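Local coordinates for protein aldo-keto Reductase, OXIDOREDUCTASE (Salmonella typhimurium, PDB 5T79) that probably acts as an NADPH-dependent aldo-keto reductase of the TIM-barrel fold, usable for the biocatalytic conversion of 3-hydroxybutanal to 1,3-butanediol, at residues D109-L120 against F135-T144. Residues are numbered along the deposited sequence; the frame is centred on the assembly and turned at random. Where two conformers were deposited one is given.
Sequences DWGSRKYLIASL and FYHHRPDPET. With NDP (NADPH dihydro-nicotinamide-adenine-dinucleotide phosphate), chain E.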
loop_
_atom_site.group_PDB
_atom_site.type_symbol
_atom_site.label_atom_id
_atom_site.label_comp_id
_atom_site.label_asym_id
_atom_site.label_seq_id
_atom_site.Cartn_x
_atom_site.Cartn_y
_atom_site.Cartn_z
ATOM N N ASP A 109 8.750 -17.637 7.774
ATOM C CA ASP A 109 8.254 -16.453 8.450
ATOM C C ASP A 109 9.447 -15.618 8.876
ATOM O O ASP A 109 10.571 -16.064 8.801
ATOM C CB ASP A 109 7.492 -16.894 9.706
ATOM C CG ASP A 109 6.585 -15.807 10.301
ATOM O OD1 ASP A 109 6.614 -14.647 9.890
ATOM O OD2 ASP A 109 5.838 -16.167 11.216
ATOM N N TRP A 110 9.178 -14.401 9.321
ATOM C CA TRP A 110 10.208 -13.515 9.845
ATOM C C TRP A 110 11.212 -12.870 8.874
ATOM O O TRP A 110 10.861 -12.541 7.762
ATOM C CB TRP A 110 10.878 -14.170 11.071
ATOM C CG TRP A 110 9.872 -14.478 12.149
ATOM C CD1 TRP A 110 9.460 -15.704 12.564
ATOM C CD2 TRP A 110 9.130 -13.528 12.923
ATOM N NE1 TRP A 110 8.521 -15.582 13.552
ATOM C CE2 TRP A 110 8.301 -14.255 13.793
ATOM C CE3 TRP A 110 9.101 -12.138 12.972
ATOM C CZ2 TRP A 110 7.453 -13.634 14.695
ATOM C CZ3 TRP A 110 8.257 -11.529 13.863
ATOM C CH2 TRP A 110 7.447 -12.275 14.713
ATOM N N GLY A 111 12.431 -12.641 9.346
ATOM C CA GLY A 111 13.438 -11.956 8.566
ATOM C C GLY A 111 14.754 -12.537 8.107
ATOM O O GLY A 111 15.644 -11.773 7.787
ATOM N N SER A 112 14.899 -13.854 8.080
ATOM C CA SER A 112 16.180 -14.417 7.672
ATOM C C SER A 112 16.450 -14.187 6.182
ATOM O O SER A 112 15.521 -14.029 5.381
ATOM C CB SER A 112 16.250 -15.914 7.960
ATOM O OG SER A 112 15.297 -16.651 7.195
ATOM N N ARG A 113 17.734 -14.229 5.817
ATOM C CA ARG A 113 18.171 -14.163 4.425
ATOM C C ARG A 113 17.573 -15.358 3.669
ATOM O O ARG A 113 17.081 -15.200 2.553
ATOM C CB ARG A 113 19.700 -14.186 4.383
ATOM C CG ARG A 113 20.300 -14.322 2.975
ATOM C CD ARG A 113 21.802 -14.573 3.086
ATOM N NE ARG A 113 22.485 -14.557 1.785
ATOM C CZ ARG A 113 22.815 -13.447 1.120
ATOM N NH1 ARG A 113 22.530 -12.254 1.622
ATOM N NH2 ARG A 113 23.451 -13.527 -0.045
ATOM N N LYS A 114 17.533 -16.529 4.321
ATOM C CA LYS A 114 16.950 -17.754 3.748
ATOM C C LYS A 114 15.489 -17.497 3.361
ATOM O O LYS A 114 15.095 -17.770 2.230
ATOM C CB LYS A 114 17.078 -18.917 4.772
ATOM C CG LYS A 114 16.032 -20.041 4.689
ATOM C CD LYS A 114 16.329 -21.013 3.582
ATOM C CE LYS A 114 15.618 -22.359 3.742
ATOM N NZ LYS A 114 15.991 -23.246 2.602
ATOM N N TYR A 115 14.684 -16.965 4.288
ATOM C CA TYR A 115 13.273 -16.745 3.990
ATOM C C TYR A 115 13.085 -15.700 2.893
ATOM O O TYR A 115 12.311 -15.964 1.964
ATOM C CB TYR A 115 12.492 -16.366 5.260
ATOM C CG TYR A 115 11.058 -15.909 5.063
ATOM C CD1 TYR A 115 10.163 -16.648 4.277
ATOM C CD2 TYR A 115 10.563 -14.816 5.754
ATOM C CE1 TYR A 115 8.833 -16.227 4.108
ATOM C CE2 TYR A 115 9.231 -14.426 5.642
ATOM C CZ TYR A 115 8.369 -15.131 4.819
ATOM O OH TYR A 115 7.088 -14.656 4.688
ATOM N N LEU A 116 13.750 -14.535 2.992
ATOM C CA LEU A 116 13.561 -13.459 1.990
ATOM C C LEU A 116 13.946 -13.910 0.568
ATOM O O LEU A 116 13.183 -13.660 -0.376
ATOM C CB LEU A 116 14.340 -12.191 2.382
ATOM C CG LEU A 116 13.524 -11.139 3.180
ATOM C CD1 LEU A 116 12.951 -11.710 4.471
ATOM C CD2 LEU A 116 14.392 -9.904 3.539
ATOM N N ILE A 117 15.104 -14.580 0.414
ATOM C CA ILE A 117 15.523 -15.012 -0.926
ATOM C C ILE A 117 14.587 -16.127 -1.442
ATOM O O ILE A 117 14.133 -16.046 -2.593
ATOM C CB ILE A 117 17.014 -15.452 -0.953
ATOM C CG1 ILE A 117 17.937 -14.252 -0.613
ATOM C CG2 ILE A 117 17.359 -16.054 -2.318
ATOM C CD1 ILE A 117 19.496 -14.587 -0.551
ATOM N N ALA A 118 14.313 -17.159 -0.614
ATOM C CA ALA A 118 13.428 -18.251 -1.067
ATOM C C ALA A 118 12.012 -17.704 -1.367
ATOM O O ALA A 118 11.404 -18.114 -2.358
ATOM C CB ALA A 118 13.356 -19.366 -0.022
ATOM N N SER A 119 11.507 -16.773 -0.538
ATOM C CA SER A 119 10.154 -16.234 -0.767
ATOM C C SER A 119 10.080 -15.394 -2.024
ATOM O O SER A 119 9.127 -15.546 -2.780
ATOM C CB SER A 119 9.644 -15.422 0.413
ATOM O OG SER A 119 8.290 -15.084 0.142
ATOM N N LEU A 120 11.076 -14.525 -2.278
ATOM C CA LEU A 120 11.009 -13.730 -3.513
ATOM C C LEU A 120 11.114 -14.638 -4.741
ATOM O O LEU A 120 10.401 -14.421 -5.722
ATOM C CB LEU A 120 12.060 -12.612 -3.552
ATOM C CG LEU A 120 11.947 -11.656 -4.782
ATOM C CD1 LEU A 120 10.511 -11.075 -4.942
ATOM C CD2 LEU A 120 13.028 -10.558 -4.735
ATOM N N PHE A 135 10.586 -4.634 -3.433
ATOM C CA PHE A 135 10.481 -5.788 -2.533
ATOM C C PHE A 135 10.549 -5.289 -1.106
ATOM O O PHE A 135 11.497 -4.608 -0.760
ATOM C CB PHE A 135 11.567 -6.860 -2.818
ATOM C CG PHE A 135 11.451 -8.100 -1.959
ATOM C CD1 PHE A 135 10.275 -8.853 -1.942
ATOM C CD2 PHE A 135 12.511 -8.512 -1.158
ATOM C CE1 PHE A 135 10.173 -10.005 -1.148
ATOM C CE2 PHE A 135 12.403 -9.655 -0.359
ATOM C CZ PHE A 135 11.248 -10.416 -0.389
ATOM N N TYR A 136 9.583 -5.687 -0.242
ATOM C CA TYR A 136 9.590 -5.218 1.136
ATOM C C TYR A 136 9.945 -6.263 2.139
ATOM O O TYR A 136 9.540 -7.411 1.982
ATOM C CB TYR A 136 8.155 -4.796 1.547
ATOM C CG TYR A 136 7.620 -3.494 0.994
ATOM C CD1 TYR A 136 6.948 -3.456 -0.226
ATOM C CD2 TYR A 136 7.659 -2.329 1.755
ATOM C CE1 TYR A 136 6.322 -2.282 -0.673
ATOM C CE2 TYR A 136 7.043 -1.152 1.318
ATOM C CZ TYR A 136 6.375 -1.135 0.108
ATOM O OH TYR A 136 5.757 0.022 -0.294
ATOM N N HIS A 137 10.558 -5.837 3.266
ATOM C CA HIS A 137 10.555 -6.643 4.487
ATOM C C HIS A 137 9.215 -6.257 5.114
ATOM O O HIS A 137 8.994 -5.069 5.391
ATOM C CB HIS A 137 11.749 -6.378 5.413
ATOM C CG HIS A 137 11.758 -7.323 6.581
ATOM N ND1 HIS A 137 12.231 -6.929 7.822
ATOM C CD2 HIS A 137 11.304 -8.601 6.671
ATOM C CE1 HIS A 137 12.121 -7.992 8.606
ATOM N NE2 HIS A 137 11.530 -9.013 7.969
ATOM N N HIS A 138 8.278 -7.224 5.245
ATOM C CA HIS A 138 6.874 -6.981 5.606
ATOM C C HIS A 138 6.643 -6.469 7.046
ATOM O O HIS A 138 5.641 -5.778 7.299
ATOM C CB HIS A 138 6.068 -8.273 5.369
ATOM C CG HIS A 138 4.615 -8.099 5.038
ATOM N ND1 HIS A 138 3.905 -9.109 4.413
ATOM C CD2 HIS A 138 3.777 -7.062 5.278
ATOM C CE1 HIS A 138 2.653 -8.673 4.334
ATOM N NE2 HIS A 138 2.536 -7.432 4.809
ATOM N N ARG A 139 7.531 -6.815 7.990
ATOM C CA ARG A 139 7.394 -6.363 9.383
ATOM C C ARG A 139 8.708 -6.601 10.100
ATOM O O ARG A 139 9.464 -7.476 9.663
ATOM C CB ARG A 139 6.247 -7.105 10.125
ATOM C CG ARG A 139 6.425 -8.636 10.129
ATOM C CD ARG A 139 5.937 -9.296 11.407
ATOM N NE ARG A 139 5.879 -10.756 11.265
ATOM C CZ ARG A 139 5.262 -11.571 12.115
ATOM N NH1 ARG A 139 4.651 -11.085 13.189
ATOM N NH2 ARG A 139 5.268 -12.882 11.911
ATOM N N PRO A 140 9.007 -5.865 11.190
ATOM C CA PRO A 140 10.260 -6.114 11.919
ATOM C C PRO A 140 10.412 -7.548 12.409
ATOM O O PRO A 140 9.413 -8.202 12.750
ATOM C CB PRO A 140 10.140 -5.191 13.140
ATOM C CG PRO A 140 9.229 -4.083 12.689
ATOM C CD PRO A 140 8.218 -4.790 11.834
ATOM N N ASP A 141 11.679 -8.007 12.492
ATOM C CA ASP A 141 12.048 -9.291 13.091
ATOM C C ASP A 141 13.054 -8.970 14.210
ATOM O O ASP A 141 14.256 -8.889 13.946
ATOM C CB ASP A 141 12.609 -10.273 12.050
ATOM C CG ASP A 141 13.065 -11.613 12.626
ATOM O OD1 ASP A 141 12.775 -11.889 13.816
ATOM O OD2 ASP A 141 13.600 -12.418 11.869
ATOM N N PRO A 142 12.591 -8.771 15.462
ATOM C CA PRO A 142 13.527 -8.360 16.529
ATOM C C PRO A 142 14.632 -9.361 16.900
ATOM O O PRO A 142 15.644 -8.941 17.461
ATOM C CB PRO A 142 12.619 -8.142 17.751
ATOM C CG PRO A 142 11.336 -8.847 17.438
ATOM C CD PRO A 142 11.192 -8.787 15.939
ATOM N N GLU A 143 14.458 -10.653 16.563
ATOM C CA GLU A 143 15.386 -11.724 16.943
ATOM C C GLU A 143 16.446 -12.072 15.881
ATOM O O GLU A 143 17.327 -12.897 16.155
ATOM C CB GLU A 143 14.596 -12.984 17.331
ATOM C CG GLU A 143 13.680 -12.802 18.540
ATOM C CD GLU A 143 14.312 -12.184 19.772
ATOM O OE1 GLU A 143 15.407 -12.640 20.176
ATOM O OE2 GLU A 143 13.719 -11.231 20.327
ATOM N N THR A 144 16.374 -11.452 14.696
ATOM C CA THR A 144 17.359 -11.617 13.609
ATOM C C THR A 144 18.114 -10.305 13.474
ATOM O O THR A 144 17.446 -9.271 13.413
ATOM C CB THR A 144 16.617 -11.960 12.289
ATOM O OG1 THR A 144 15.982 -13.229 12.432
ATOM C CG2 THR A 144 17.528 -11.945 11.043
HETATM P PA NDP E . -8.909 0.117 2.928
HETATM O O1A NDP E . -8.842 1.076 1.777
HETATM O O2A NDP E . -8.662 0.468 4.325
HETATM O O5B NDP E . -10.321 -0.655 2.963
HETATM C C5B NDP E . -10.590 -1.457 1.796
HETATM C C4B NDP E . -11.917 -2.154 1.910
HETATM O O4B NDP E . -12.922 -1.210 2.345
HETATM C C3B NDP E . -12.414 -2.738 0.588
HETATM O O3B NDP E . -12.022 -4.103 0.470
HETATM C C2B NDP E . -13.923 -2.546 0.661
HETATM O O2B NDP E . -14.560 -3.655 1.332
HETATM C C1B NDP E . -14.068 -1.289 1.521
HETATM N N9A NDP E . -14.178 -0.043 0.769
HETATM C C8A NDP E . -13.191 0.617 0.086
HETATM N N7A NDP E . -13.589 1.726 -0.491
HETATM C C5A NDP E . -14.937 1.796 -0.172
HETATM C C6A NDP E . -15.953 2.703 -0.536
HETATM N N6A NDP E . -15.735 3.833 -1.216
HETATM N N1A NDP E . -17.211 2.432 -0.120
HETATM C C2A NDP E . -17.420 1.360 0.652
HETATM N N3A NDP E . -16.539 0.451 1.078
HETATM C C4A NDP E . -15.311 0.716 0.611
HETATM O O3 NDP E . -7.765 -0.871 2.447
HETATM P PN NDP E . -7.231 -2.153 3.240
HETATM O O1N NDP E . -7.961 -3.220 2.510
HETATM O O2N NDP E . -7.371 -2.034 4.750
HETATM O O5D NDP E . -5.621 -2.286 3.068
HETATM C C5D NDP E . -5.012 -1.461 2.038
HETATM C C4D NDP E . -3.885 -2.199 1.352
HETATM O O4D NDP E . -2.711 -2.134 2.183
HETATM C C3D NDP E . -4.098 -3.678 1.083
HETATM O O3D NDP E . -4.866 -3.868 -0.095
HETATM C C2D NDP E . -2.662 -4.221 1.044
HETATM O O2D NDP E . -1.986 -4.220 -0.212
HETATM C C1D NDP E . -1.953 -3.320 2.058
HETATM N N1N NDP E . -1.868 -3.905 3.412
HETATM C C2N NDP E . -0.587 -4.079 3.935
HETATM C C3N NDP E . -0.367 -4.596 5.156
HETATM C C7N NDP E . 1.008 -4.485 5.759
HETATM O O7N NDP E . 1.157 -5.038 6.859
HETATM N N7N NDP E . 2.009 -3.872 5.125
HETATM C C4N NDP E . -1.504 -5.231 5.912
HETATM C C5N NDP E . -2.831 -4.768 5.413
HETATM C C6N NDP E . -2.990 -4.182 4.243
HETATM P P2B NDP E . -15.897 -4.469 0.899
HETATM O O1X NDP E . -15.723 -5.910 0.592
HETATM O O2X NDP E . -16.786 -4.217 2.108
HETATM O O3X NDP E . -16.473 -3.663 -0.260
HETATM O O HOH W 1 4.426 -15.256 13.317
#
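The guanidinium of Arg139 lies flat over the six-membered ring of Trp110, their planes 12° apart. Arg139 CZ stands 3.7 Å from the centroid of that Trp110 ring and over its face, which identifies a cation-pi stack. The overlap runs from Arg139 NH1 above Trp110 CH2 to Arg139 NH2 above the Trp110 CE2–CZ2 side. At the guanidinium edge, Asp109 OD1 offers its syn lone pair to Arg139 NH2 (3.0 Å), in the guanidinium plane, in a salt bridge that a water bridging Asp109 OD2 and Arg139 NH2 reinforces. Together with the bond from Arg139 NE to the backbone oxygen of Gly99, these contacts limit the rotation of the guanidinium and hold it nearly parallel to the indole. Asp109 OD1 also accepts from Trp110 N on its anti side, tilted from the carboxylate plane, which ties the acid to the main chain of Trp110.

Asp141 makes the second polar grip. With CG anti to the backbone N (chi1 178°), its carboxylate is directed at the loop before the helix, where Asp141 OD2 accepts hydrogen bonds from Gly111 N (2.8 Å) and, from the opposite face of the carboxylate plane, from Thr144 OG1 (2.6 Å).

Deeper in, the polar contacts give way to apolar ones. Leu120 CD2 sits over the Phe135 face, 4.2 Å from the ring centroid, while Leu116 CG approaches Phe135 CE2 at 4.0 Å. Leu116 CD1 also reaches His137 CD2, on a ring whose ND1 is hydrogen-bonded to Tyr170.

Helix residues 113-120 run roughly antiparallel to strand residues 135-137, at 150°, as expected in a beta-alpha-beta unit; here strand 93-98, helix 113-127 and strand 132-137 form one such unit of the aldo-keto reductase TIM barrel, its last strand leading into the NADPH pocket at His138.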